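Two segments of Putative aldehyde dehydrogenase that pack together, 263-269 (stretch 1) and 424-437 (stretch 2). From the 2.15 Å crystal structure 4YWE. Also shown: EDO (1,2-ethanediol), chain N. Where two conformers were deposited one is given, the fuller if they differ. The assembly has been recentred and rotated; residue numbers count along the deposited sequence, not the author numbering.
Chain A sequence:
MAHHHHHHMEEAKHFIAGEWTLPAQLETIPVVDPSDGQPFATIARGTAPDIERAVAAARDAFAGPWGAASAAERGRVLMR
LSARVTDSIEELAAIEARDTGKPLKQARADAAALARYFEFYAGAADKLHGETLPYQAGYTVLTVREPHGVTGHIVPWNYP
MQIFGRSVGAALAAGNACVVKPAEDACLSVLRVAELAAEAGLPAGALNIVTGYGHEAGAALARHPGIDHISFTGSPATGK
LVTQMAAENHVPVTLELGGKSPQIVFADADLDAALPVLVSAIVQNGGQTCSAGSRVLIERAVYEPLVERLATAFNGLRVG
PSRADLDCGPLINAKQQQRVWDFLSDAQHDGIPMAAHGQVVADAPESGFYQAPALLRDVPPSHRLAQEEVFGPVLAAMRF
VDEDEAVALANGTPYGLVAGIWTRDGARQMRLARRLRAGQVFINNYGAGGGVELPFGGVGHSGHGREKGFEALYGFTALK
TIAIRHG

Stretch 1 263-269: QIVFADA
Stretch 2, residues 424-437: RDGARQMRLARRLR

Stretch 1 runs as a β-strand through 263-265 (phi -103 to -115°, psi 114 to 126°) and then leaves it through a type I turn from F266 to A269, closed by A269 N donating to F266 O at 3.1 Å. The turn interior has phi/psi -65/-23° at A267 and -96/13° at D268. Stretch 2 begins with R424 and D425 and winds into a helix from G426. D425 (chi1 -168°, t) is its N-cap: OD1 of D425 accepts from R428 N at 2.7 Å with an N-H...O angle of 157°.

Two CA pairs set the register: A269 and R424 are 5.5 Å apart (CA to CA), whereas I264 CA and L432 CA are 9.8 Å apart, so the two chains run in opposite senses along the contact. The backbones are thus close at the turn, and farther up the helix side chains span the gap. The whole contact buries 441 Å², both sides summed.

Side-chain direction alternates from Q263 to F266: I264 and F266 point toward the helix, while Q263 and V265 are out of reach. Along the helix, R428 and L432, one turn apart, also point toward stretch 1, as does L436 beyond them. I264 is extended (chi1 -50°, m; chi2 171°, t), bringing its CD1 to 3.8 Å from L436 CD1. L436 and L432 share the m,t rotamer, with chi1 -65° and -69°; L432 CD1 lies 3.4 Å from F266 CE1, at an oblique angle to the ring.

F266 (chi1 -72°, m; chi2 82°) offers a ring face to R428. The arginine is t,t in chi1 and chi2, then bends at chi3 (-70°, m), with chi4 159°. This lays its aliphatic and charged parts over the phenyl: R428 CD sits 3.5 Å from the F266 ring centroid, only 6° off the normal, and the guanidinium lies flat on the ring, centres 4.3 Å apart and planes at 15°. D268 meets the guanidinium at its edge, near its plane, where OD1 forms a salt bridge with R428 NH1 at 3.3 Å.

D268 takes chi1 69° (p) and chi2 -24°. Its CA-to-CB bond points sideways, but the carboxylate reaches nearer, and OD2 receives two weak backbone hydrogen bonds, from R424 N at 3.3 Å (135°) and D425 N at 3.2 Å (128°). These join the turn to the residues preceding the helix. R424 adds a side-chain link: chi1 -81° (m), chi2 and chi3 both t and chi4 95° carry its NH1 to D268 O, a short 2.5 Å hydrogen bond at 132° that approaches near the guanidinium plane.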

# COMPACT_ATOMS: atom_id res chain seq x y z
N GLN A 263 12.75 1.67 -30.15
CA GLN A 263 12.25 3.04 -30.14
C GLN A 263 11.16 3.15 -31.20
O GLN A 263 11.43 2.92 -32.38
CB GLN A 263 13.37 4.04 -30.40
CG GLN A 263 14.50 4.01 -29.39
CD GLN A 263 14.33 5.05 -28.30
OE1 GLN A 263 13.22 5.44 -27.97
NE2 GLN A 263 15.45 5.51 -27.75
N ILE A 264 9.95 3.50 -30.79
CA ILE A 264 8.82 3.57 -31.72
C ILE A 264 8.48 5.02 -32.05
O ILE A 264 8.05 5.77 -31.18
CB ILE A 264 7.59 2.84 -31.16
CG1 ILE A 264 7.98 1.43 -30.69
CG2 ILE A 264 6.49 2.77 -32.20
CD1 ILE A 264 6.88 0.72 -29.92
N VAL A 265 8.68 5.41 -33.30
CA VAL A 265 8.46 6.79 -33.72
C VAL A 265 7.32 6.89 -34.73
O VAL A 265 7.33 6.22 -35.77
CB VAL A 265 9.75 7.40 -34.32
CG1 VAL A 265 9.54 8.87 -34.62
CG2 VAL A 265 10.92 7.21 -33.36
N PHE A 266 6.35 7.75 -34.43
CA PHE A 266 5.23 7.99 -35.34
C PHE A 266 5.41 9.29 -36.11
O PHE A 266 6.26 10.12 -35.77
CB PHE A 266 3.91 8.02 -34.56
CG PHE A 266 3.47 6.68 -34.06
CD1 PHE A 266 4.01 6.15 -32.90
CD2 PHE A 266 2.53 5.94 -34.76
CE1 PHE A 266 3.61 4.91 -32.45
CE2 PHE A 266 2.13 4.70 -34.31
CZ PHE A 266 2.67 4.18 -33.15
N ALA A 267 4.59 9.47 -37.14
CA ALA A 267 4.71 10.63 -38.03
C ALA A 267 4.41 11.95 -37.33
O ALA A 267 4.84 13.01 -37.78
CB ALA A 267 3.78 10.46 -39.23
N ASP A 268 3.67 11.89 -36.22
CA ASP A 268 3.28 13.09 -35.51
C ASP A 268 4.22 13.40 -34.34
O ASP A 268 3.91 14.23 -33.49
CB ASP A 268 1.84 12.96 -34.99
CG ASP A 268 1.71 11.94 -33.88
OD1 ASP A 268 2.55 11.02 -33.80
OD2 ASP A 268 0.75 12.05 -33.08
N ALA A 269 5.37 12.74 -34.31
CA ALA A 269 6.30 12.90 -33.20
C ALA A 269 7.19 14.13 -33.38
O ALA A 269 7.40 14.59 -34.50
CB ALA A 269 7.16 11.65 -33.04
N ARG A 424 2.70 12.36 -30.49
CA ARG A 424 1.97 13.43 -29.82
C ARG A 424 0.58 12.99 -29.37
O ARG A 424 -0.00 13.58 -28.46
CB ARG A 424 1.85 14.66 -30.72
CG ARG A 424 3.09 15.54 -30.75
CD ARG A 424 2.89 16.73 -31.68
NE ARG A 424 4.08 17.56 -31.77
CZ ARG A 424 5.00 17.45 -32.72
NH1 ARG A 424 4.87 16.54 -33.68
NH2 ARG A 424 6.06 18.25 -32.72
N ASP A 425 0.06 11.94 -30.00
CA ASP A 425 -1.28 11.46 -29.68
C ASP A 425 -1.32 10.79 -28.31
O ASP A 425 -0.70 9.74 -28.10
CB ASP A 425 -1.76 10.48 -30.75
CG ASP A 425 -3.24 10.17 -30.63
OD1 ASP A 425 -3.61 9.32 -29.79
OD2 ASP A 425 -4.04 10.77 -31.38
N GLY A 426 -2.05 11.40 -27.38
CA GLY A 426 -2.14 10.90 -26.02
C GLY A 426 -2.78 9.53 -25.89
O GLY A 426 -2.30 8.68 -25.13
N ALA A 427 -3.88 9.33 -26.61
CA ALA A 427 -4.58 8.05 -26.58
C ALA A 427 -3.66 6.94 -27.07
O ALA A 427 -3.60 5.87 -26.48
CB ALA A 427 -5.85 8.11 -27.42
N ARG A 428 -2.95 7.23 -28.15
CA ARG A 428 -2.01 6.28 -28.74
C ARG A 428 -0.89 5.92 -27.77
O ARG A 428 -0.48 4.76 -27.70
CB ARG A 428 -1.42 6.86 -30.03
CG ARG A 428 -0.32 6.02 -30.65
CD ARG A 428 0.27 6.72 -31.86
NE ARG A 428 -0.67 6.74 -32.98
CZ ARG A 428 -0.60 7.59 -34.00
NH1 ARG A 428 0.36 8.51 -34.03
NH2 ARG A 428 -1.49 7.54 -34.97
N GLN A 429 -0.41 6.90 -27.02
CA GLN A 429 0.65 6.69 -26.04
C GLN A 429 0.29 5.61 -25.03
O GLN A 429 1.02 4.64 -24.85
CB GLN A 429 0.97 8.00 -25.31
CG GLN A 429 1.63 9.06 -26.17
CD GLN A 429 1.57 10.44 -25.54
OE1 GLN A 429 1.12 10.60 -24.40
NE2 GLN A 429 2.02 11.44 -26.28
N MET A 430 -0.85 5.79 -24.37
CA MET A 430 -1.28 4.86 -23.32
C MET A 430 -1.72 3.52 -23.90
O MET A 430 -1.49 2.48 -23.30
CB MET A 430 -2.42 5.48 -22.51
CG MET A 430 -2.02 6.75 -21.78
SD MET A 430 -0.51 6.55 -20.83
CE MET A 430 -1.00 5.26 -19.68
N ARG A 431 -2.34 3.56 -25.07
CA ARG A 431 -2.82 2.36 -25.74
C ARG A 431 -1.66 1.42 -26.07
O ARG A 431 -1.75 0.21 -25.88
CB ARG A 431 -3.60 2.72 -27.00
CG ARG A 431 -4.32 1.56 -27.66
CD ARG A 431 -5.34 2.05 -28.69
NE ARG A 431 -4.74 2.89 -29.72
CZ ARG A 431 -4.99 4.18 -29.88
NH1 ARG A 431 -5.85 4.80 -29.08
NH2 ARG A 431 -4.40 4.87 -30.85
N LEU A 432 -0.57 2.00 -26.58
CA LEU A 432 0.61 1.22 -26.93
C LEU A 432 1.33 0.72 -25.68
O LEU A 432 1.78 -0.43 -25.64
CB LEU A 432 1.57 2.05 -27.77
CG LEU A 432 1.14 2.41 -29.19
CD1 LEU A 432 2.14 3.35 -29.80
CD2 LEU A 432 1.00 1.16 -30.04
N ALA A 433 1.44 1.58 -24.68
CA ALA A 433 2.12 1.25 -23.43
C ALA A 433 1.52 0.02 -22.76
O ALA A 433 2.23 -0.75 -22.12
CB ALA A 433 2.07 2.44 -22.48
N ARG A 434 0.21 -0.16 -22.93
CA ARG A 434 -0.47 -1.33 -22.38
C ARG A 434 -0.16 -2.58 -23.21
O ARG A 434 -0.09 -3.68 -22.67
CB ARG A 434 -1.98 -1.10 -22.33
N ARG A 435 0.03 -2.39 -24.51
CA ARG A 435 0.24 -3.52 -25.42
C ARG A 435 1.69 -4.01 -25.42
O ARG A 435 1.94 -5.21 -25.57
CB ARG A 435 -0.16 -3.13 -26.85
CG ARG A 435 -1.65 -2.88 -27.05
CD ARG A 435 -1.97 -2.65 -28.51
NE ARG A 435 -1.72 -3.83 -29.33
CZ ARG A 435 -1.85 -3.87 -30.65
NH1 ARG A 435 -2.23 -2.79 -31.32
NH2 ARG A 435 -1.61 -4.99 -31.32
N LEU A 436 2.63 -3.09 -25.26
CA LEU A 436 4.05 -3.44 -25.33
C LEU A 436 4.46 -4.36 -24.18
O LEU A 436 4.01 -4.20 -23.05
CB LEU A 436 4.91 -2.17 -25.32
CG LEU A 436 4.76 -1.25 -26.53
CD1 LEU A 436 5.66 -0.03 -26.39
CD2 LEU A 436 5.07 -1.99 -27.82
N ARG A 437 5.32 -5.32 -24.49
CA ARG A 437 5.86 -6.22 -23.47
C ARG A 437 7.21 -5.72 -22.98
O ARG A 437 8.23 -5.94 -23.64
CB ARG A 437 5.98 -7.64 -24.02
CG ARG A 437 4.66 -8.28 -24.41
CD ARG A 437 4.88 -9.64 -25.05
NE ARG A 437 3.63 -10.25 -25.48
CZ ARG A 437 3.55 -11.41 -26.13
NH1 ARG A 437 4.66 -12.08 -26.43
NH2 ARG A 437 2.37 -11.90 -26.49
C1 EDO N . -2.56 -3.77 -18.86
O1 EDO N . -1.51 -2.84 -19.15
C2 EDO N . -2.83 -4.63 -20.08
O2 EDO N . -1.63 -5.33 -20.45